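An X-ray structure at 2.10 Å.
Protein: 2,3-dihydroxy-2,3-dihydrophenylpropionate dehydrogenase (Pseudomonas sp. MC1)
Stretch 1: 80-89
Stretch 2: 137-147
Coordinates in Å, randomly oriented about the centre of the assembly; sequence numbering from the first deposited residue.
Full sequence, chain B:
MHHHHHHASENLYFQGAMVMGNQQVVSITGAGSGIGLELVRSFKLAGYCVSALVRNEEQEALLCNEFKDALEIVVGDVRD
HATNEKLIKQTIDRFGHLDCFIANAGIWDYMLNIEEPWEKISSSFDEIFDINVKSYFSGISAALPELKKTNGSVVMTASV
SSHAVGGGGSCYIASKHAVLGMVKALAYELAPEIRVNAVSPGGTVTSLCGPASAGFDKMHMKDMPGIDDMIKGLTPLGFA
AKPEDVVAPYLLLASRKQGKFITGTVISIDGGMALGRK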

# COMPACT_ATOMS: atom_id res chain seq x y z
N ASP B 80 11.39 -20.07 -22.28
CA ASP B 80 11.46 -20.18 -23.73
C ASP B 80 10.07 -19.89 -24.29
O ASP B 80 9.11 -20.61 -24.00
CB ASP B 80 11.96 -21.58 -24.11
CG ASP B 80 11.95 -21.83 -25.60
OD1 ASP B 80 11.09 -22.63 -26.05
OD2 ASP B 80 12.80 -21.25 -26.33
N HIS B 81 9.97 -18.82 -25.10
CA HIS B 81 8.66 -18.35 -25.55
C HIS B 81 7.92 -19.41 -26.35
O HIS B 81 6.72 -19.64 -26.14
CB HIS B 81 8.82 -17.06 -26.37
CG HIS B 81 7.52 -16.46 -26.77
ND1 HIS B 81 6.56 -16.07 -25.85
CD2 HIS B 81 6.99 -16.18 -27.99
CE1 HIS B 81 5.51 -15.59 -26.49
NE2 HIS B 81 5.74 -15.64 -27.79
N ALA B 82 8.62 -20.10 -27.26
CA ALA B 82 7.99 -21.13 -28.07
C ALA B 82 7.35 -22.22 -27.22
O ALA B 82 6.30 -22.76 -27.60
CB ALA B 82 9.02 -21.75 -29.02
N THR B 83 7.94 -22.54 -26.07
CA THR B 83 7.31 -23.51 -25.17
C THR B 83 5.96 -23.00 -24.67
O THR B 83 4.98 -23.77 -24.59
CB THR B 83 8.24 -23.81 -24.00
OG1 THR B 83 9.42 -24.48 -24.47
CG2 THR B 83 7.53 -24.68 -22.95
N ASN B 84 5.87 -21.71 -24.32
CA ASN B 84 4.60 -21.13 -23.89
C ASN B 84 3.58 -21.17 -25.03
O ASN B 84 2.40 -21.47 -24.80
CB ASN B 84 4.80 -19.67 -23.43
CG ASN B 84 5.61 -19.56 -22.16
OD1 ASN B 84 6.72 -19.04 -22.16
ND2 ASN B 84 5.05 -20.02 -21.07
N GLU B 85 4.01 -20.84 -26.25
CA GLU B 85 3.12 -20.97 -27.40
C GLU B 85 2.66 -22.41 -27.57
O GLU B 85 1.48 -22.68 -27.82
CB GLU B 85 3.83 -20.46 -28.65
CG GLU B 85 4.05 -18.95 -28.62
CD GLU B 85 4.95 -18.46 -29.74
OE1 GLU B 85 5.88 -19.20 -30.15
OE2 GLU B 85 4.72 -17.33 -30.23
N LYS B 86 3.58 -23.36 -27.41
CA LYS B 86 3.25 -24.78 -27.53
C LYS B 86 2.19 -25.17 -26.50
O LYS B 86 1.18 -25.81 -26.85
CB LYS B 86 4.52 -25.60 -27.36
CG LYS B 86 4.40 -27.09 -27.65
CD LYS B 86 5.81 -27.68 -27.57
CE LYS B 86 5.83 -29.14 -27.15
NZ LYS B 86 4.63 -29.82 -27.64
N LEU B 87 2.38 -24.77 -25.24
CA LEU B 87 1.39 -25.02 -24.19
C LEU B 87 0.01 -24.54 -24.61
O LEU B 87 -0.97 -25.29 -24.55
CB LEU B 87 1.81 -24.34 -22.89
CG LEU B 87 0.89 -24.50 -21.68
CD1 LEU B 87 1.02 -25.88 -21.11
CD2 LEU B 87 1.22 -23.45 -20.59
N ILE B 88 -0.08 -23.29 -25.06
CA ILE B 88 -1.37 -22.78 -25.51
C ILE B 88 -1.88 -23.58 -26.71
O ILE B 88 -3.03 -24.03 -26.72
CB ILE B 88 -1.27 -21.28 -25.83
CG1 ILE B 88 -0.73 -20.51 -24.61
CG2 ILE B 88 -2.63 -20.75 -26.28
CD1 ILE B 88 -1.43 -20.84 -23.30
N LYS B 89 -1.03 -23.75 -27.73
CA LYS B 89 -1.49 -24.39 -28.96
C LYS B 89 -2.06 -25.79 -28.68
O LYS B 89 -3.14 -26.14 -29.16
CB LYS B 89 -0.35 -24.45 -29.97
CG LYS B 89 -0.82 -24.89 -31.36
CD LYS B 89 0.34 -25.04 -32.34
CE LYS B 89 -0.17 -25.08 -33.78
NZ LYS B 89 -1.30 -26.05 -33.98
N PHE B 137 5.25 -12.42 -18.55
CA PHE B 137 4.94 -11.66 -19.77
C PHE B 137 4.81 -12.58 -20.97
O PHE B 137 3.90 -12.42 -21.79
CB PHE B 137 6.03 -10.61 -20.02
CG PHE B 137 5.88 -9.35 -19.20
CD1 PHE B 137 6.63 -9.16 -18.05
CD2 PHE B 137 5.00 -8.35 -19.59
CE1 PHE B 137 6.50 -8.00 -17.29
CE2 PHE B 137 4.87 -7.19 -18.84
CZ PHE B 137 5.62 -7.02 -17.69
N SER B 138 5.71 -13.56 -21.10
CA SER B 138 5.71 -14.46 -22.25
C SER B 138 4.46 -15.34 -22.28
O SER B 138 3.77 -15.42 -23.31
CB SER B 138 6.98 -15.31 -22.24
OG SER B 138 6.97 -16.31 -23.26
N GLY B 139 4.13 -15.98 -21.16
CA GLY B 139 2.90 -16.76 -21.08
C GLY B 139 1.66 -15.95 -21.42
O GLY B 139 0.78 -16.42 -22.15
N ILE B 140 1.56 -14.73 -20.88
CA ILE B 140 0.36 -13.92 -21.12
C ILE B 140 0.29 -13.47 -22.58
O ILE B 140 -0.79 -13.50 -23.20
CB ILE B 140 0.33 -12.73 -20.14
CG1 ILE B 140 0.03 -13.24 -18.73
CG2 ILE B 140 -0.68 -11.68 -20.61
CD1 ILE B 140 0.43 -12.31 -17.65
N SER B 141 1.42 -13.05 -23.15
CA SER B 141 1.49 -12.76 -24.58
C SER B 141 0.99 -13.94 -25.42
O SER B 141 0.21 -13.78 -26.35
CB SER B 141 2.92 -12.40 -24.95
OG SER B 141 3.07 -12.25 -26.34
N ALA B 142 1.42 -15.15 -25.07
CA ALA B 142 1.00 -16.32 -25.83
C ALA B 142 -0.47 -16.67 -25.60
O ALA B 142 -1.12 -17.23 -26.49
CB ALA B 142 1.88 -17.51 -25.48
N ALA B 143 -1.02 -16.35 -24.42
CA ALA B 143 -2.39 -16.75 -24.12
C ALA B 143 -3.43 -15.73 -24.56
O ALA B 143 -4.59 -16.10 -24.74
CB ALA B 143 -2.55 -17.03 -22.62
N LEU B 144 -3.02 -14.47 -24.78
CA LEU B 144 -3.92 -13.34 -24.98
C LEU B 144 -4.96 -13.59 -26.08
O LEU B 144 -6.16 -13.54 -25.79
CB LEU B 144 -3.12 -12.07 -25.29
CG LEU B 144 -3.86 -10.76 -25.01
CD1 LEU B 144 -4.24 -10.65 -23.56
CD2 LEU B 144 -2.99 -9.59 -25.37
N PRO B 145 -4.56 -13.89 -27.33
CA PRO B 145 -5.59 -14.04 -28.38
C PRO B 145 -6.68 -15.03 -28.00
O PRO B 145 -7.86 -14.77 -28.28
CB PRO B 145 -4.78 -14.49 -29.59
CG PRO B 145 -3.37 -14.04 -29.32
CD PRO B 145 -3.21 -14.20 -27.85
N GLU B 146 -6.35 -16.11 -27.28
CA GLU B 146 -7.36 -17.07 -26.87
C GLU B 146 -8.18 -16.60 -25.67
O GLU B 146 -9.38 -16.89 -25.60
CB GLU B 146 -6.69 -18.42 -26.57
CG GLU B 146 -6.20 -19.12 -27.83
CD GLU B 146 -7.35 -19.47 -28.80
OE1 GLU B 146 -8.43 -19.91 -28.33
OE2 GLU B 146 -7.19 -19.28 -30.03
N LEU B 147 -7.57 -15.87 -24.74
CA LEU B 147 -8.32 -15.27 -23.64
C LEU B 147 -9.32 -14.22 -24.12
O LEU B 147 -10.39 -14.07 -23.53
CB LEU B 147 -7.36 -14.67 -22.61
CG LEU B 147 -6.45 -15.69 -21.91
CD1 LEU B 147 -5.44 -14.99 -21.05
CD2 LEU B 147 -7.30 -16.61 -21.05
O HOH W 1 3.23 -14.33 -28.47

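The two stretches form a compact helix-helix contact in which small residues of 137-147 let the helix 81-89 lie close, with one short polar link at its N-terminal end and an apolar patch farther along. The helices run in broadly the same direction, their axes inclined by 33° and approaching to 8.7 Å, and together they bury 366 Å².

The centre of the packing is Ala-142, whose CB points toward the other helix and sits as a knob among His-81, Asn-84, Glu-85 and Ile-88. A methyl group is short enough to approach the opposing backbone: Ala-142 CB lies 4.0 Å from Glu-85 N and 4.1 Å from Asn-84 O. Gly-139, with no side chain at all, brings its CA to 5.5 Å from Asn-84 CA.

At the polar end, His-81 adopts the t rotamer, so that although its CA-to-CB bond points sideways, the imidazole reaches the second helix. Its ND1 makes a short, nearly linear hydrogen bond of 2.6 Å with Ser-138 OG, which lies at the ring edge near the ring plane; either atom could be the donor. The same ring uses NE2 to bind a water, 2.9 Å away, which donates to Ser-141 OG at 3.0 Å and thus forms a second, bridged link. Asn-84, buried and directed toward the partner helix, brings its side-chain amide close to Ser-138, giving this buried hydroxyl polar surroundings.

One turn beyond Asn-84, Ile-88 supplies the apolar part of the contact. With chi1 and chi2 both m, its CG1 lies 4.1 Å from Ala-142 CB and its CD1 4.0 Å from Ala-143 CB, while CG2 packs 4.2 Å from the aliphatic CG of Glu-146. The branched side chain thereby fills the space beside the two alanines.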